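Side-chain contacts in uncharacterized hth-type transcriptional regulator YYBR (Bacillus subtilis, PDB 4A5N), which probably binds DNA as a redox-sensing transcriptional regulator of the MarR/DUF24 type, here captured in its reduced form: residues E73-H76 against V82-S85; E44-R47 against T53-M56. The protein carries 1 engineered substitution. All coordinates share one frame; numbering follows the deposited sequence.

Overall arrangement
Both contacts lie at the surface of the winged helix-turn-helix part of the chain, their centres about 16 Å apart, and each joins elements close in sequence. Interaction 1 pairs the two strands of the beta hairpin, strands 70-75 and 81-86, by backbone hydrogen bonds, a valine pair and a tyrosine-carboxylate bond; it buries 249 Å². Interaction 2 sets helix 42-48 against the start of helix 54-66 through two side chains alone, stacked flat, and buries 107 Å². Only interaction 1 includes a buried residue among those that touch, Glu83. The segments also touch each other, through the buried Tyr84 and Phe45 (Tyr84 CB to Phe45 CE2, 3.8 Å).

Interaction 1. Residues E73-H76 against V82-S85; sequences EVYH and VEYS
Tyr75 turns one edge of its ring to the carboxylate of Glu83, with Glu83 OE1 near the ring plane and 3.1 Å from Tyr75 CE1. The hydroxyl finishes the approach: Tyr75 OH donates to Glu83 OE1 at 2.9 Å, coming in 36° out of the carboxylate plane, while ring and carboxylate stand 87° apart. Glu83 reaches this point because its chain runs extended beyond CG (chi2 176°). Its other oxygen, OE2, forms a salt bridge with Lys39, so the carboxylate is held through both oxygens, and Lys81 makes a cation-pi contact with the Tyr75 ring. A phenylalanine in place of Tyr75 would probably leave Glu83 OE1 without its hydroxyl donor and the carboxylate freer to turn.

Beneath this pair, Glu73 and Glu83 form an antiparallel hydrogen-bonded pair. Glu73 N donates to Glu83 O at 2.9 Å, and Glu83 N returns a bond to Glu73 O at 3.0 Å; both are nearly straight. Glu73 O additionally receives a CA-H...O contact from Val82 CA at 3.4 Å. The Glu73 chain bends at chi2 and takes no part in the Tyr75-Glu83 bond; its OE1 is hydrogen-bonded to His71 NE2.

On the reverse face of the hairpin, Val74 and Val82 form the adjoining non-hydrogen-bonded pair. They lie side by side and point the same way, with Val74 CG2 4.0 Å from Val82 CG2.

The two-stranded hairpin corresponds to the wing of a winged helix-turn-helix. Strand 70-75 follows helix 54-66, strand 81-86 leads on to helix 88-91, and the Lys39 salt bridge ties the hairpin to the loop ahead of helix 42-48.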
loop_
_atom_site.group_PDB
_atom_site.type_symbol
_atom_site.label_atom_id
_atom_site.label_comp_id
_atom_site.label_asym_id
_atom_site.label_seq_id
_atom_site.Cartn_x
_atom_site.Cartn_y
_atom_site.Cartn_z
ATOM N N GLU B 73 21.982 -12.536 -0.148
ATOM C CA GLU B 73 23.055 -13.491 0.020
ATOM C C GLU B 73 24.037 -13.356 -1.142
ATOM O O GLU B 73 23.659 -13.563 -2.293
ATOM C CB GLU B 73 22.482 -14.919 0.055
ATOM C CG GLU B 73 23.495 -16.024 0.371
ATOM C CD GLU B 73 24.092 -15.936 1.781
ATOM O OE1 GLU B 73 23.412 -15.472 2.718
ATOM O OE2 GLU B 73 25.258 -16.345 1.957
ATOM N N VAL B 74 25.284 -13.031 -0.818
ATOM C CA VAL B 74 26.341 -12.926 -1.807
ATOM C C VAL B 74 27.308 -14.108 -1.680
ATOM O O VAL B 74 27.937 -14.307 -0.635
ATOM C CB VAL B 74 27.105 -11.609 -1.681
ATOM C CG1 VAL B 74 28.114 -11.468 -2.806
ATOM C CG2 VAL B 74 26.128 -10.446 -1.691
ATOM N N TYR B 75 27.417 -14.870 -2.763
ATOM C CA TYR B 75 28.369 -15.971 -2.852
ATOM C C TYR B 75 29.685 -15.441 -3.363
ATOM O O TYR B 75 29.737 -14.658 -4.329
ATOM C CB TYR B 75 27.825 -17.079 -3.748
ATOM C CG TYR B 75 26.547 -17.672 -3.187
ATOM C CD1 TYR B 75 25.313 -17.063 -3.397
ATOM C CD2 TYR B 75 26.585 -18.816 -2.399
ATOM C CE1 TYR B 75 24.157 -17.594 -2.870
ATOM C CE2 TYR B 75 25.433 -19.353 -1.870
ATOM C CZ TYR B 75 24.224 -18.745 -2.116
ATOM O OH TYR B 75 23.093 -19.295 -1.587
ATOM N N HIS B 76 30.756 -15.886 -2.717
ATOM C CA HIS B 76 32.054 -15.247 -2.847
ATOM C C HIS B 76 32.933 -15.849 -3.897
ATOM O O HIS B 76 34.130 -16.036 -3.681
ATOM C CB HIS B 76 32.757 -15.208 -1.494
ATOM C CG HIS B 76 31.973 -14.470 -0.448
ATOM N ND1 HIS B 76 31.824 -13.128 -0.468
ATOM C CD2 HIS B 76 31.234 -14.932 0.639
ATOM C CE1 HIS B 76 31.051 -12.746 0.562
ATOM N NE2 HIS B 76 30.690 -13.853 1.243
ATOM N N VAL B 82 24.392 -13.549 -6.576
ATOM C CA VAL B 82 23.580 -12.827 -5.609
ATOM C C VAL B 82 22.118 -13.279 -5.649
ATOM O O VAL B 82 21.466 -13.318 -6.724
ATOM C CB VAL B 82 23.708 -11.317 -5.734
ATOM C CG1 VAL B 82 22.883 -10.631 -4.664
ATOM C CG2 VAL B 82 25.171 -10.933 -5.592
ATOM N N GLU B 83 21.628 -13.619 -4.462
ATOM C CA GLU B 83 20.258 -14.115 -4.275
ATOM C C GLU B 83 19.486 -13.337 -3.215
ATOM O O GLU B 83 20.001 -13.091 -2.130
ATOM C CB GLU B 83 20.307 -15.588 -3.878
ATOM C CG GLU B 83 20.840 -16.468 -4.992
ATOM C CD GLU B 83 20.980 -17.900 -4.579
ATOM O OE1 GLU B 83 21.136 -18.173 -3.359
ATOM O OE2 GLU B 83 20.909 -18.753 -5.485
ATOM N N TYR B 84 18.270 -12.951 -3.573
ATOM C CA TYR B 84 17.340 -12.178 -2.755
ATOM C C TYR B 84 16.200 -13.086 -2.275
ATOM O O TYR B 84 15.583 -13.804 -3.081
ATOM C CB TYR B 84 16.754 -11.041 -3.585
ATOM C CG TYR B 84 17.800 -10.101 -4.062
ATOM C CD1 TYR B 84 18.202 -9.028 -3.277
ATOM C CD2 TYR B 84 18.409 -10.288 -5.295
ATOM C CE1 TYR B 84 19.200 -8.169 -3.710
ATOM C CE2 TYR B 84 19.404 -9.424 -5.742
ATOM C CZ TYR B 84 19.793 -8.370 -4.932
ATOM O OH TYR B 84 20.764 -7.481 -5.345
ATOM N N SER B 85 15.915 -13.032 -0.977
ATOM C CA SER B 85 14.858 -13.841 -0.396
ATOM C C SER B 85 14.145 -13.071 0.672
ATOM O O SER B 85 14.651 -12.007 1.135
ATOM C CB SER B 85 15.468 -15.097 0.193
ATOM O OG SER B 85 16.550 -14.783 1.059
#

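Interaction 2. Residues E44-R47 against T53-M56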
loop_
_atom_site.group_PDB
_atom_site.type_symbol
_atom_site.label_atom_id
_atom_site.label_comp_id
_atom_site.label_asym_id
_atom_site.label_seq_id
_atom_site.Cartn_x
_atom_site.Cartn_y
_atom_site.Cartn_z
ATOM N N GLU B 44 16.282 -12.383 -12.675
ATOM C CA GLU B 44 14.947 -12.966 -12.670
ATOM C C GLU B 44 13.899 -11.882 -12.436
ATOM O O GLU B 44 12.822 -11.942 -13.019
ATOM C CB GLU B 44 14.812 -14.063 -11.616
ATOM C CG GLU B 44 15.730 -15.239 -11.871
ATOM C CD GLU B 44 15.543 -16.391 -10.912
ATOM O OE1 GLU B 44 16.082 -16.300 -9.788
ATOM O OE2 GLU B 44 14.885 -17.402 -11.298
ATOM N N PHE B 45 14.229 -10.924 -11.572
ATOM C CA PHE B 45 13.362 -9.789 -11.284
ATOM C C PHE B 45 13.213 -8.880 -12.517
ATOM O O PHE B 45 12.112 -8.373 -12.731
ATOM C CB PHE B 45 13.895 -8.924 -10.161
ATOM C CG PHE B 45 13.792 -9.531 -8.787
ATOM C CD1 PHE B 45 12.585 -10.009 -8.294
ATOM C CD2 PHE B 45 14.887 -9.527 -7.956
ATOM C CE1 PHE B 45 12.516 -10.508 -6.992
ATOM C CE2 PHE B 45 14.819 -10.011 -6.657
ATOM C CZ PHE B 45 13.630 -10.487 -6.185
ATOM N N ARG B 46 14.302 -8.638 -13.252
ATOM C CA ARG B 46 14.245 -7.829 -14.477
ATOM C C ARG B 46 13.304 -8.441 -15.512
ATOM O O ARG B 46 12.657 -7.719 -16.311
ATOM C CB ARG B 46 15.626 -7.665 -15.127
ATOM C CG ARG B 46 16.562 -6.678 -14.473
ATOM C CD ARG B 46 17.974 -6.853 -15.015
ATOM N NE ARG B 46 18.097 -6.354 -16.398
ATOM C CZ ARG B 46 19.151 -6.544 -17.191
ATOM N NH1 ARG B 46 20.217 -7.208 -16.754
ATOM N NH2 ARG B 46 19.151 -6.040 -18.434
ATOM N N ARG B 47 13.281 -9.769 -15.574
ATOM C CA ARG B 47 12.338 -10.455 -16.466
ATOM C C ARG B 47 10.918 -10.332 -15.911
ATOM O O ARG B 47 9.965 -10.314 -16.664
ATOM C CB ARG B 47 12.693 -11.941 -16.615
ATOM C CG ARG B 47 14.032 -12.190 -17.284
ATOM C CD ARG B 47 14.526 -13.625 -17.116
ATOM N NE ARG B 47 15.882 -13.644 -17.604
ATOM C CZ ARG B 47 16.924 -14.143 -16.968
ATOM N NH1 ARG B 47 16.797 -14.762 -15.792
ATOM N NH2 ARG B 47 18.097 -14.038 -17.524
ATOM N N THR B 53 14.116 -0.116 -14.323
ATOM C CA THR B 53 15.501 0.118 -14.763
ATOM C C THR B 53 16.355 -0.609 -13.753
ATOM O O THR B 53 15.903 -0.849 -12.648
ATOM C CB THR B 53 15.933 1.607 -14.789
ATOM O OG1 THR B 53 16.139 2.077 -13.453
ATOM C CG2 THR B 53 14.913 2.504 -15.530
ATOM N N GLN B 54 17.582 -0.954 -14.119
ATOM C CA GLN B 54 18.456 -1.708 -13.203
ATOM C C GLN B 54 18.821 -0.910 -11.923
ATOM O O GLN B 54 18.854 -1.478 -10.824
ATOM C CB GLN B 54 19.697 -2.201 -13.941
ATOM C CG GLN B 54 19.395 -3.183 -15.059
ATOM C CD GLN B 54 20.663 -3.727 -15.678
ATOM O OE1 GLN B 54 21.463 -4.348 -14.987
ATOM N NE2 GLN B 54 20.858 -3.493 -16.983
ATOM N N ARG B 55 19.046 0.406 -12.037
ATOM C CA ARG B 55 19.277 1.243 -10.833
ATOM C C ARG B 55 18.086 1.284 -9.869
ATOM O O ARG B 55 18.257 1.209 -8.651
ATOM C CB ARG B 55 19.668 2.694 -11.188
ATOM C CG ARG B 55 20.524 3.357 -10.108
ATOM C CD ARG B 55 20.976 4.788 -10.457
ATOM N NE ARG B 55 22.299 4.881 -11.101
ATOM C CZ ARG B 55 23.481 4.709 -10.501
ATOM N NH1 ARG B 55 23.575 4.375 -9.213
ATOM N NH2 ARG B 55 24.596 4.849 -11.211
ATOM N N MET B 56 16.884 1.406 -10.414
ATOM C CA MET B 56 15.668 1.411 -9.610
ATOM C C MET B 56 15.446 0.041 -8.937
ATOM O O MET B 56 15.099 -0.008 -7.783
ATOM C CB MET B 56 14.457 1.790 -10.465
ATOM C CG MET B 56 13.138 1.801 -9.696
ATOM S SD MET B 56 13.157 3.003 -8.353
ATOM C CE MET B 56 12.816 4.511 -9.264
#
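Arg46 and Gln54 carry the whole contact, burying 51 and 55 Å² against each other. Their flat ends stack face to face, Gln54 CD almost directly over Arg46 CZ at 3.5 Å. Gln54 NE2 sits 3.3 Å above the guanidinium plane, displaced toward its rim. The closest approach, Arg46 NH2 to Gln54 NE2 at 3.4 Å, pairs two donors, so it is no hydrogen bond; that height and the mere 8° between guanidinium and amide planes identify the contact as a stack. Farther down, Gln54 CG packs 3.7 Å from Arg46 NE. A bend at chi3 (73°) turns the arginine's end so that its face meets the amide, whereas Gln54 extends beyond CG to reach it.

Just before Gln54, Thr53 occupies the N-cap position, its OG1 accepting from Met56 N at 3.2 Å and so closing the first turn of helix 54-66.

Helices 42-48 and 54-66 form the helix-turn-helix, with 54-66 probably the recognition helix, as in other winged-helix regulators. Arg46 also touches Leu57, while on helix 42-48 the buried Phe45 packs on Leu57 and Leu61 of helix 54-66 and on Leu31 and Met35 of helix 28-35.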